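Local coordinates for dermonecrotic toxin (Pasteurella multocida, PDB 2EBF), which acts as a potent mitogenic and dermonecrotic toxin that drives bone resorption and is associated with severe atrophic rhinitis in pigs, represented here by its C-terminal region, at residues 138-143 / 554-559; 153-158 / 173-178; 93-98 / 127-132; 182-187 / 321-326. All blocks are in the same frame, centred on the assembly; numbering follows the deposited sequence.

Contact 1 of 4, residues 138-143 / 554-559. With GLC (alpha-D-glucopyranose), chain C; GLC (alpha-D-glucopyranose), chain B.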
# COMPACT_ATOMS: atom_id res chain seq x y z
N LYS A 138 -12.62 5.87 -13.82
CA LYS A 138 -11.96 6.90 -14.62
C LYS A 138 -12.17 8.27 -14.00
O LYS A 138 -11.22 9.02 -13.83
CB LYS A 138 -12.50 6.88 -16.05
CG LYS A 138 -11.92 7.97 -16.97
CD LYS A 138 -12.63 7.93 -18.32
CE LYS A 138 -12.18 9.07 -19.22
NZ LYS A 138 -12.83 8.97 -20.57
N LYS A 139 -13.42 8.61 -13.66
CA LYS A 139 -13.71 9.93 -13.12
C LYS A 139 -12.93 10.17 -11.83
O LYS A 139 -12.37 11.25 -11.64
CB LYS A 139 -15.21 10.13 -12.88
CG LYS A 139 -15.59 11.60 -12.61
CD LYS A 139 -17.10 11.80 -12.55
CE LYS A 139 -17.48 13.28 -12.64
NZ LYS A 139 -17.25 14.01 -11.37
N GLN A 140 -12.89 9.17 -10.95
CA GLN A 140 -12.29 9.35 -9.63
C GLN A 140 -10.78 9.55 -9.79
O GLN A 140 -10.18 10.47 -9.22
CB GLN A 140 -12.59 8.15 -8.73
CG GLN A 140 -14.02 8.15 -8.15
CD GLN A 140 -14.42 9.53 -7.64
OE1 GLN A 140 -15.35 10.15 -8.16
NE2 GLN A 140 -13.70 10.02 -6.66
N ILE A 141 -10.19 8.70 -10.62
CA ILE A 141 -8.74 8.68 -10.81
C ILE A 141 -8.22 9.90 -11.58
O ILE A 141 -7.25 10.54 -11.16
CB ILE A 141 -8.29 7.39 -11.49
CG1 ILE A 141 -8.49 6.19 -10.54
CG2 ILE A 141 -6.81 7.51 -11.91
CD1 ILE A 141 -8.08 4.84 -11.17
N LEU A 142 -8.86 10.22 -12.70
CA LEU A 142 -8.46 11.38 -13.50
C LEU A 142 -8.82 12.76 -12.92
O LEU A 142 -8.39 13.79 -13.44
CB LEU A 142 -8.95 11.24 -14.95
CG LEU A 142 -8.39 10.06 -15.76
CD1 LEU A 142 -8.87 10.13 -17.21
CD2 LEU A 142 -6.87 10.01 -15.71
N GLN A 143 -9.60 12.80 -11.84
CA GLN A 143 -9.84 14.05 -11.11
C GLN A 143 -8.64 14.43 -10.21
O GLN A 143 -8.47 15.60 -9.86
CB GLN A 143 -11.15 14.00 -10.32
CG GLN A 143 -12.38 14.32 -11.19
CD GLN A 143 -13.74 14.19 -10.50
OE1 GLN A 143 -14.73 14.69 -11.04
NE2 GLN A 143 -13.79 13.52 -9.34
N GLU A 554 -20.05 6.53 -0.28
CA GLU A 554 -19.70 5.93 -1.56
C GLU A 554 -19.03 6.96 -2.48
O GLU A 554 -19.46 8.12 -2.56
CB GLU A 554 -20.96 5.37 -2.22
CG GLU A 554 -20.68 4.40 -3.33
CD GLU A 554 -20.56 2.96 -2.87
OE1 GLU A 554 -20.41 2.69 -1.66
OE2 GLU A 554 -20.62 2.09 -3.75
N LEU A 555 -17.96 6.55 -3.16
CA LEU A 555 -17.39 7.38 -4.22
C LEU A 555 -18.42 7.55 -5.33
O LEU A 555 -19.25 6.66 -5.56
CB LEU A 555 -16.09 6.79 -4.75
CG LEU A 555 -14.91 6.77 -3.77
CD1 LEU A 555 -13.72 6.01 -4.38
CD2 LEU A 555 -14.49 8.19 -3.33
N GLU A 556 -18.39 8.70 -6.00
CA GLU A 556 -19.41 9.02 -6.98
C GLU A 556 -19.65 7.88 -7.98
O GLU A 556 -18.75 7.47 -8.70
CB GLU A 556 -19.05 10.32 -7.71
CG GLU A 556 -20.17 10.85 -8.58
CD GLU A 556 -19.74 12.03 -9.42
OE1 GLU A 556 -18.53 12.36 -9.43
OE2 GLU A 556 -20.62 12.62 -10.06
N ASN A 557 -20.88 7.37 -7.98
CA ASN A 557 -21.34 6.36 -8.94
C ASN A 557 -20.54 5.05 -8.93
O ASN A 557 -20.55 4.31 -9.93
CB ASN A 557 -21.39 6.97 -10.36
CG ASN A 557 -22.39 8.10 -10.48
OD1 ASN A 557 -23.46 8.08 -9.87
ND2 ASN A 557 -22.06 9.10 -11.31
N TRP A 558 -19.87 4.76 -7.81
CA TRP A 558 -18.92 3.65 -7.70
C TRP A 558 -19.52 2.31 -8.06
O TRP A 558 -20.66 2.03 -7.69
CB TRP A 558 -18.32 3.57 -6.27
CG TRP A 558 -17.13 2.66 -6.19
CD1 TRP A 558 -17.07 1.43 -5.61
CD2 TRP A 558 -15.82 2.91 -6.73
NE1 TRP A 558 -15.81 0.89 -5.75
CE2 TRP A 558 -15.03 1.79 -6.44
CE3 TRP A 558 -15.26 3.97 -7.45
CZ2 TRP A 558 -13.69 1.69 -6.83
CZ3 TRP A 558 -13.92 3.88 -7.84
CH2 TRP A 558 -13.15 2.75 -7.51
N GLN A 559 -18.76 1.52 -8.81
CA GLN A 559 -19.13 0.15 -9.14
C GLN A 559 -18.14 -0.76 -8.44
O GLN A 559 -16.93 -0.52 -8.49
CB GLN A 559 -19.04 -0.11 -10.65
CG GLN A 559 -19.99 0.73 -11.51
CD GLN A 559 -21.44 0.64 -11.03
OE1 GLN A 559 -21.99 -0.45 -10.91
NE2 GLN A 559 -22.05 1.77 -10.80
C1 GLC C . -10.78 15.78 -16.62
C2 GLC C . -11.86 16.18 -17.63
C3 GLC C . -13.25 16.12 -17.00
C4 GLC C . -13.51 14.77 -16.32
C5 GLC C . -12.34 14.36 -15.40
C6 GLC C . -12.47 12.91 -14.94
O2 GLC C . -11.60 17.52 -18.07
O3 GLC C . -14.25 16.36 -18.00
O4 GLC C . -14.73 14.83 -15.57
O5 GLC C . -11.08 14.49 -16.06
O6 GLC C . -12.36 12.04 -16.08
C1 GLC B . -9.55 16.80 -14.80
C2 GLC B . -9.81 17.70 -13.59
C3 GLC B . -10.04 19.14 -14.08
C4 GLC B . -8.86 19.63 -14.92
C5 GLC B . -8.54 18.63 -16.04
C6 GLC B . -7.22 18.98 -16.71
O1 GLC B . -10.73 16.78 -15.60
O2 GLC B . -10.94 17.22 -12.86
O3 GLC B . -10.25 20.05 -13.00
O4 GLC B . -9.17 20.92 -15.47
O5 GLC B . -8.42 17.29 -15.54
O6 GLC B . -6.17 18.88 -15.74
O HOH W 1 -16.34 12.82 -7.95

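Contact 2 of 4, residues 153-158 / 173-178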
# COMPACT_ATOMS: atom_id res chain seq x y z
N ARG A 153 -1.22 6.04 -12.25
CA ARG A 153 -0.61 4.79 -12.64
C ARG A 153 -0.83 3.70 -11.59
O ARG A 153 -1.22 2.58 -11.92
CB ARG A 153 0.89 4.98 -12.85
CG ARG A 153 1.61 3.71 -13.28
CD ARG A 153 3.12 3.93 -13.38
NE ARG A 153 3.78 2.70 -13.81
CZ ARG A 153 5.10 2.54 -13.87
NH1 ARG A 153 5.91 3.52 -13.53
NH2 ARG A 153 5.61 1.38 -14.27
N PHE A 154 -0.57 4.04 -10.33
CA PHE A 154 -0.73 3.12 -9.23
C PHE A 154 -2.19 2.72 -9.07
O PHE A 154 -2.52 1.54 -8.91
CB PHE A 154 -0.23 3.76 -7.93
CG PHE A 154 -0.53 2.95 -6.70
CD1 PHE A 154 0.41 2.07 -6.19
CD2 PHE A 154 -1.77 3.05 -6.06
CE1 PHE A 154 0.13 1.30 -5.06
CE2 PHE A 154 -2.06 2.29 -4.93
CZ PHE A 154 -1.12 1.42 -4.43
N LEU A 155 -3.08 3.71 -9.13
CA LEU A 155 -4.49 3.44 -8.92
C LEU A 155 -5.10 2.59 -10.03
O LEU A 155 -5.89 1.70 -9.75
CB LEU A 155 -5.27 4.73 -8.70
CG LEU A 155 -4.95 5.45 -7.38
CD1 LEU A 155 -5.46 6.87 -7.46
CD2 LEU A 155 -5.49 4.72 -6.13
N LEU A 156 -4.73 2.85 -11.29
CA LEU A 156 -5.26 2.02 -12.40
C LEU A 156 -4.69 0.60 -12.34
O LEU A 156 -5.40 -0.36 -12.61
CB LEU A 156 -5.01 2.65 -13.77
CG LEU A 156 -5.58 1.87 -14.96
CD1 LEU A 156 -7.11 1.78 -14.88
CD2 LEU A 156 -5.19 2.56 -16.23
N ARG A 157 -3.42 0.47 -11.97
CA ARG A 157 -2.81 -0.83 -11.78
C ARG A 157 -3.56 -1.63 -10.74
O ARG A 157 -3.89 -2.79 -10.97
CB ARG A 157 -1.34 -0.66 -11.36
CG ARG A 157 -0.69 -1.93 -10.87
CD ARG A 157 0.54 -1.59 -10.02
NE ARG A 157 1.48 -0.76 -10.76
CZ ARG A 157 2.32 0.11 -10.20
NH1 ARG A 157 2.33 0.30 -8.89
NH2 ARG A 157 3.14 0.82 -10.97
N THR A 158 -3.84 -0.99 -9.61
CA THR A 158 -4.56 -1.62 -8.50
C THR A 158 -5.99 -2.01 -8.92
O THR A 158 -6.47 -3.12 -8.62
CB THR A 158 -4.58 -0.67 -7.26
OG1 THR A 158 -3.23 -0.29 -6.93
CG2 THR A 158 -5.24 -1.33 -6.04
N ASP A 173 -10.66 2.77 -1.32
CA ASP A 173 -10.05 3.36 -0.13
C ASP A 173 -8.68 3.99 -0.45
O ASP A 173 -8.31 4.99 0.16
CB ASP A 173 -9.93 2.33 0.99
CG ASP A 173 -11.26 2.04 1.65
OD1 ASP A 173 -12.11 2.96 1.76
OD2 ASP A 173 -11.46 0.89 2.06
N LEU A 174 -7.94 3.42 -1.39
CA LEU A 174 -6.66 4.03 -1.81
C LEU A 174 -6.92 5.36 -2.55
O LEU A 174 -6.15 6.32 -2.42
CB LEU A 174 -5.78 3.07 -2.61
CG LEU A 174 -5.00 2.03 -1.78
CD1 LEU A 174 -4.67 0.77 -2.59
CD2 LEU A 174 -3.73 2.63 -1.17
N ILE A 175 -8.03 5.42 -3.29
CA ILE A 175 -8.48 6.69 -3.88
C ILE A 175 -8.83 7.70 -2.78
O ILE A 175 -8.43 8.86 -2.87
CB ILE A 175 -9.67 6.49 -4.86
CG1 ILE A 175 -9.20 5.80 -6.14
CG2 ILE A 175 -10.38 7.83 -5.16
CD1 ILE A 175 -10.35 5.26 -7.04
N ARG A 176 -9.57 7.26 -1.76
CA ARG A 176 -9.93 8.17 -0.66
C ARG A 176 -8.68 8.74 0.02
O ARG A 176 -8.63 9.94 0.32
CB ARG A 176 -10.84 7.47 0.36
CG ARG A 176 -12.14 6.96 -0.23
CD ARG A 176 -13.03 6.42 0.86
NE ARG A 176 -14.42 6.25 0.42
CZ ARG A 176 -14.98 5.08 0.14
NH1 ARG A 176 -14.30 3.95 0.24
NH2 ARG A 176 -16.26 5.05 -0.23
N PHE A 177 -7.69 7.88 0.27
CA PHE A 177 -6.39 8.32 0.79
C PHE A 177 -5.75 9.38 -0.10
O PHE A 177 -5.31 10.42 0.39
CB PHE A 177 -5.45 7.12 0.97
CG PHE A 177 -4.00 7.50 1.23
CD1 PHE A 177 -3.63 8.13 2.41
CD2 PHE A 177 -3.02 7.22 0.28
CE1 PHE A 177 -2.30 8.48 2.65
CE2 PHE A 177 -1.69 7.56 0.51
CZ PHE A 177 -1.33 8.20 1.70
N ALA A 178 -5.69 9.11 -1.41
CA ALA A 178 -5.05 10.01 -2.37
C ALA A 178 -5.72 11.38 -2.38
O ALA A 178 -5.04 12.40 -2.39
CB ALA A 178 -5.07 9.41 -3.78

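Contact 3 of 4, residues 93-98 / 127-132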
# COMPACT_ATOMS: atom_id res chain seq x y z
N GLY A 93 1.67 3.82 -17.49
CA GLY A 93 2.32 4.91 -16.74
C GLY A 93 2.70 6.07 -17.63
O GLY A 93 2.43 7.22 -17.31
N LEU A 94 3.36 5.76 -18.75
CA LEU A 94 3.72 6.76 -19.76
C LEU A 94 2.51 7.47 -20.37
O LEU A 94 2.56 8.68 -20.64
CB LEU A 94 4.54 6.10 -20.87
CG LEU A 94 5.95 5.66 -20.46
CD1 LEU A 94 6.50 4.65 -21.47
CD2 LEU A 94 6.90 6.85 -20.29
N MET A 95 1.45 6.71 -20.61
CA MET A 95 0.19 7.28 -21.12
C MET A 95 -0.39 8.32 -20.18
O MET A 95 -0.76 9.41 -20.61
CB MET A 95 -0.81 6.18 -21.41
CG MET A 95 -0.43 5.42 -22.66
SD MET A 95 -1.21 3.81 -22.81
CE MET A 95 -2.85 4.28 -23.38
N HIS A 96 -0.42 8.01 -18.88
CA HIS A 96 -0.87 9.00 -17.89
C HIS A 96 0.04 10.24 -17.87
O HIS A 96 -0.44 11.36 -17.77
CB HIS A 96 -0.95 8.39 -16.49
CG HIS A 96 -2.15 7.51 -16.26
ND1 HIS A 96 -2.06 6.15 -16.12
CD2 HIS A 96 -3.47 7.81 -16.11
CE1 HIS A 96 -3.27 5.64 -15.89
NE2 HIS A 96 -4.14 6.63 -15.90
N GLU A 97 1.36 10.04 -17.99
CA GLU A 97 2.32 11.14 -18.08
C GLU A 97 2.04 12.04 -19.29
O GLU A 97 2.06 13.27 -19.17
CB GLU A 97 3.76 10.60 -18.13
CG GLU A 97 4.24 9.96 -16.81
CD GLU A 97 5.61 9.29 -16.91
OE1 GLU A 97 6.22 9.32 -17.99
OE2 GLU A 97 6.08 8.72 -15.91
N LEU A 98 1.74 11.43 -20.44
CA LEU A 98 1.40 12.19 -21.65
C LEU A 98 0.13 13.00 -21.45
O LEU A 98 0.05 14.15 -21.90
CB LEU A 98 1.19 11.26 -22.85
CG LEU A 98 1.68 11.75 -24.23
CD1 LEU A 98 1.01 11.02 -25.39
CD2 LEU A 98 1.70 13.28 -24.45
N LYS A 127 -9.41 6.60 -23.58
CA LYS A 127 -10.16 5.45 -24.07
C LYS A 127 -9.32 4.17 -24.11
O LYS A 127 -9.87 3.08 -23.96
CB LYS A 127 -10.76 5.73 -25.45
CG LYS A 127 -11.81 6.84 -25.45
CD LYS A 127 -12.77 6.74 -26.65
CE LYS A 127 -12.12 7.18 -27.94
NZ LYS A 127 -13.07 7.04 -29.10
N ALA A 128 -8.00 4.29 -24.31
CA ALA A 128 -7.12 3.13 -24.31
C ALA A 128 -6.92 2.54 -22.91
O ALA A 128 -6.64 1.34 -22.76
CB ALA A 128 -5.76 3.49 -24.93
N LEU A 129 -7.04 3.40 -21.89
CA LEU A 129 -6.80 3.01 -20.50
C LEU A 129 -8.06 2.62 -19.73
O LEU A 129 -8.05 1.68 -18.94
CB LEU A 129 -6.15 4.17 -19.77
CG LEU A 129 -4.64 4.19 -19.55
CD1 LEU A 129 -3.89 3.14 -20.36
CD2 LEU A 129 -4.15 5.57 -19.80
N TYR A 130 -9.12 3.40 -19.94
CA TYR A 130 -10.37 3.24 -19.21
C TYR A 130 -11.43 2.73 -20.16
O TYR A 130 -11.87 3.44 -21.06
CB TYR A 130 -10.76 4.57 -18.53
CG TYR A 130 -9.69 5.02 -17.56
CD1 TYR A 130 -9.69 4.56 -16.24
CD2 TYR A 130 -8.65 5.87 -17.96
CE1 TYR A 130 -8.71 4.95 -15.34
CE2 TYR A 130 -7.66 6.26 -17.07
CZ TYR A 130 -7.69 5.79 -15.76
OH TYR A 130 -6.70 6.15 -14.88
N LEU A 131 -11.83 1.48 -19.95
CA LEU A 131 -12.78 0.80 -20.82
C LEU A 131 -14.17 1.37 -20.51
O LEU A 131 -14.33 2.02 -19.48
CB LEU A 131 -12.69 -0.70 -20.59
CG LEU A 131 -11.44 -1.41 -21.16
CD1 LEU A 131 -10.17 -0.69 -20.77
CD2 LEU A 131 -11.37 -2.83 -20.69
N PRO A 132 -15.16 1.15 -21.40
CA PRO A 132 -16.50 1.73 -21.17
C PRO A 132 -17.13 1.43 -19.80
O PRO A 132 -17.87 2.26 -19.28
CB PRO A 132 -17.34 1.11 -22.29
CG PRO A 132 -16.35 0.86 -23.38
CD PRO A 132 -15.12 0.40 -22.66

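Contact 4 of 4, residues 182-187 / 321-326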
# COMPACT_ATOMS: atom_id res chain seq x y z
N THR A 182 -2.18 15.66 1.44
CA THR A 182 -1.76 17.04 1.12
C THR A 182 -0.71 17.14 0.01
O THR A 182 -0.46 18.23 -0.52
CB THR A 182 -1.27 17.83 2.36
OG1 THR A 182 -0.06 17.24 2.87
CG2 THR A 182 -2.34 17.84 3.45
N VAL A 183 -0.09 16.01 -0.34
CA VAL A 183 0.87 15.97 -1.44
C VAL A 183 0.18 15.46 -2.70
O VAL A 183 0.12 16.16 -3.71
CB VAL A 183 2.11 15.14 -1.08
CG1 VAL A 183 3.02 14.94 -2.30
CG2 VAL A 183 2.88 15.80 0.07
N ILE A 184 -0.36 14.24 -2.63
CA ILE A 184 -0.92 13.58 -3.81
C ILE A 184 -2.03 14.42 -4.47
O ILE A 184 -2.11 14.49 -5.70
CB ILE A 184 -1.48 12.16 -3.48
CG1 ILE A 184 -0.43 11.29 -2.79
CG2 ILE A 184 -2.01 11.47 -4.75
CD1 ILE A 184 -0.99 10.00 -2.17
N SER A 185 -2.87 15.05 -3.65
CA SER A 185 -4.03 15.76 -4.19
C SER A 185 -3.74 17.21 -4.59
O SER A 185 -4.64 17.91 -5.05
CB SER A 185 -5.18 15.74 -3.18
OG SER A 185 -4.88 16.56 -2.06
N ALA A 186 -2.50 17.66 -4.41
CA ALA A 186 -2.16 19.06 -4.65
C ALA A 186 -1.65 19.27 -6.08
O ALA A 186 -0.72 18.59 -6.51
CB ALA A 186 -1.11 19.53 -3.63
N PRO A 187 -2.26 20.22 -6.82
CA PRO A 187 -1.68 20.61 -8.12
C PRO A 187 -0.25 21.08 -7.90
O PRO A 187 -0.00 21.95 -7.08
CB PRO A 187 -2.57 21.78 -8.56
CG PRO A 187 -3.90 21.52 -7.85
CD PRO A 187 -3.50 20.96 -6.51
N ASP A 321 5.60 6.28 -3.20
CA ASP A 321 5.95 5.64 -1.92
C ASP A 321 4.77 5.62 -0.95
O ASP A 321 4.53 4.62 -0.30
CB ASP A 321 7.15 6.33 -1.26
CG ASP A 321 8.46 6.00 -1.96
OD1 ASP A 321 8.44 5.19 -2.91
OD2 ASP A 321 9.51 6.54 -1.56
N ARG A 322 4.06 6.74 -0.84
CA ARG A 322 2.93 6.84 0.08
C ARG A 322 1.82 5.88 -0.31
O ARG A 322 1.23 5.23 0.55
CB ARG A 322 2.38 8.26 0.15
CG ARG A 322 3.39 9.30 0.59
CD ARG A 322 3.11 9.88 1.95
NE ARG A 322 2.30 11.09 1.88
CZ ARG A 322 2.67 12.31 2.26
NH1 ARG A 322 3.88 12.57 2.76
NH2 ARG A 322 1.80 13.29 2.13
N LEU A 323 1.53 5.77 -1.60
CA LEU A 323 0.49 4.83 -2.03
C LEU A 323 0.88 3.39 -1.75
O LEU A 323 0.07 2.60 -1.29
CB LEU A 323 0.15 5.04 -3.50
CG LEU A 323 -0.62 6.34 -3.75
CD1 LEU A 323 -0.46 6.74 -5.19
CD2 LEU A 323 -2.11 6.16 -3.35
N SER A 324 2.14 3.05 -2.04
CA SER A 324 2.63 1.71 -1.75
C SER A 324 2.63 1.40 -0.26
O SER A 324 2.34 0.29 0.13
CB SER A 324 4.06 1.53 -2.29
OG SER A 324 4.09 1.71 -3.70
N LEU A 325 2.99 2.37 0.57
CA LEU A 325 3.02 2.13 2.02
C LEU A 325 1.62 1.98 2.60
O LEU A 325 1.39 1.10 3.43
CB LEU A 325 3.80 3.22 2.77
CG LEU A 325 5.31 3.24 2.49
CD1 LEU A 325 5.96 4.46 3.14
CD2 LEU A 325 5.99 1.96 2.96
N MET A 326 0.71 2.83 2.14
CA MET A 326 -0.71 2.75 2.54
C MET A 326 -1.33 1.40 2.20
O MET A 326 -2.06 0.82 3.00
CB MET A 326 -1.51 3.88 1.89
CG MET A 326 -2.95 4.02 2.40
SD MET A 326 -3.00 4.28 4.19
CE MET A 326 -4.70 4.82 4.36
O HOH W 2 1.52 15.29 4.04

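Contact 1 of 4, residues 138-143 / 554-559
K139 and E556 both turn CG away from the backbone N, and the glutamate runs out straight, whereas the lysine chain kinks only at its last bond (chi4 -77°). That kink carries NZ to E556 OE1 at 2.9 Å, on the syn lone pair of the carboxylate, so the salt bridge is also a hydrogen bond. The same ammonium donates to Q143 OE1 at 2.6 Å, one helical turn further on, with the lysine nitrogen tilted 26° from the amide carbonyl plane. One water completes the network: it donates to E556 OE1 at 2.7 Å and to Q140 OE1, and accepts from Q143 NE2. E556 OE1 thus accepts from both K139 NZ and the water.

Next to the ion pair, the Q140 side chain packs against the turn. Bent at chi2, it lays OE1 against E556 CB, its amide about 69° from the carboxylate plane, while its NE2 lies 3.9 Å from L555 CD2 and its CG approaches W558 CZ3. A type II turn from L555 to W558, closed by W558 N to L555 O (3.0 Å), brings L555 CD1 over one face of the indole.

Glucose lies against the same helix, where K138, K139, L142 and Q143 form part of the glycan pocket: L142 CB is 3.7 Å from O6 of the chain C sugar. Behind the turn, L555 and W558 rest on A172 and I175 of helix 171-180; I141 meets helix 151-164, and L142 packs on H96 and M99 of helix 88-108.

Contact 2 of 4, residues 153-158 / 173-178
F154 O is held by two donors of T158, a residue that, like F154 itself, touches L174 of the facing helix. The backbone N of T158 makes the usual helical bond, and its OG1 adds a second at 2.8 Å, the two reaching the carbonyl from opposite faces of its plane. Chi1 of T158 (-54°) sets OG1 beside its own backbone N, where it also lies over one face of the F154 ring. The same torsion leaves CG2 4.1 Å from L174 CD1.

L174 does most of the meeting from the other side. Its CD1 arrives at the rim of the F154 ring, near the ring plane, 3.8 Å from CE2, and the two side chains cross at roughly a right angle. L155 fills the next position: its CD2 sits 3.9 Å from L174 CB and equally near I175 CG1, with CD1 4.5 Å from A178 CB.

The helix segments run antiparallel, 168° between directions, with axes 10.7 Å apart: a helical hairpin, since helix 171-180 follows 151-164 in the chain. Helix 312-333 packs against it, F154 meeting L323 and L174 meeting M330. Charges keep to the flanks, where R176 pairs with D173, and R153 and R157 both bridge to D89.

No hydrogen bond crosses between these segments. The contact is apolar packing, and the T158 hydroxyl beside it is satisfied within its own helix.

Contact 3 of 4, residues 93-98 / 127-132
M95 and L129 mark the nearest backbone approach, 8.2 Å between their CA atoms, where residues 93-98 of helix 88-108 face the end of another helix. Residues 127-129 still belong to helix 115-129; at Y130 the chain leaves helical geometry and continues as loop.

Side chains cross this gap in two layers. In the apolar one, M95 bends at chi3 (78°), its CE lies against A128 and L129, and it slides past L129 in the opposite direction. CE is pressed into a tight spot, 3.4 Å from A128 CB and the same from L129 CD1, closer than carbons usually stand. The other L129 methyl, CD2, reaches M95 CB at 3.8 Å and sits over one face of the H96 imidazole, a CH-pi contact with 4.1 Å from CD2 to the ring centroid.

The polar layer is a single bond. H96 NE2 and Y130 OH are 2.8 Å apart, the hydroxyl lying at the rim of the imidazole near its plane. The two rings meet rim to rim with planes at 74°, neither stacked on the other. A methyl over the face and a hydroxyl at the edge together limit how the imidazole can rotate. L142 of helix 135-143 and L156 of helix 151-164 pack on both H96 and Y130, burying the pair.

The contact packs helix 88-108 against the C-terminal end of helix 115-129, with the tyrosine just after it bonded back to H96, within the toxin's membrane localization domain.

Contact 4 of 4, residues 182-187 / 321-326
R322 presents its guanidinium to the 182-187 loop, with T182 OG1 near the plane at its edge and V183 CG2 approaching obliquely, 3.4 Å from NH2. The hydroxyl is too distant for a direct bond, and a water fills in: it accepts from R322 NH2 at 2.8 Å and lies 2.8 Å from T182 OG1. Two aspartates answer the charge: D464 at NH1, and D181, whose OD2 pairs with NH2 while its OD1 accepts from the backbone N of V183 and of I184, the first of these bonds defining an Asx turn. Bends at chi2 (-111°) and chi3 (-92°) steer the guanidinium to this position, and V183 and R322 cross at about a right angle.

Alongside, the contact becomes apolar. I184 extends its CD1 to L323 CG at 4.0 Å and, more loosely, lies 4.4 Å from R322 CB through the same methyl. F177 of helix 171-180 touches both I184 and L323, closing the apolar side of the interface.

The loop has its own order. A type I turn runs from V183 to A186, with A186 N bonded to V183 O at 3.1 Å.

R322 of helix 312-333 thus pairs with the aspartate of the Asx turn that opens the loop after helix 171-180, joining loop and helix within the C2 domain.

In the fold
Along the chain, contact 3 closes first, joining helices 88-108 and 115-129; contact 1 then opens on helix 135-143 and ends in the distant 554-559 loop, enclosing contacts 2 and 4. Space keeps them compact: centres of contacts 2 and 4 lie about 9 Å apart and those of 1 and 2 about 11 Å, while contacts 3 and 4, the farthest pair, are about 20 Å apart. Contact 2 touches all three others: L156 meets H96 and Y130, L155 meets I141, and F177 meets I184. The packing of contacts 1 and 2 thus lies between contact 3, in the membrane localization domain, and contact 4, in the C2 domain, consistent with a helical junction between these parts.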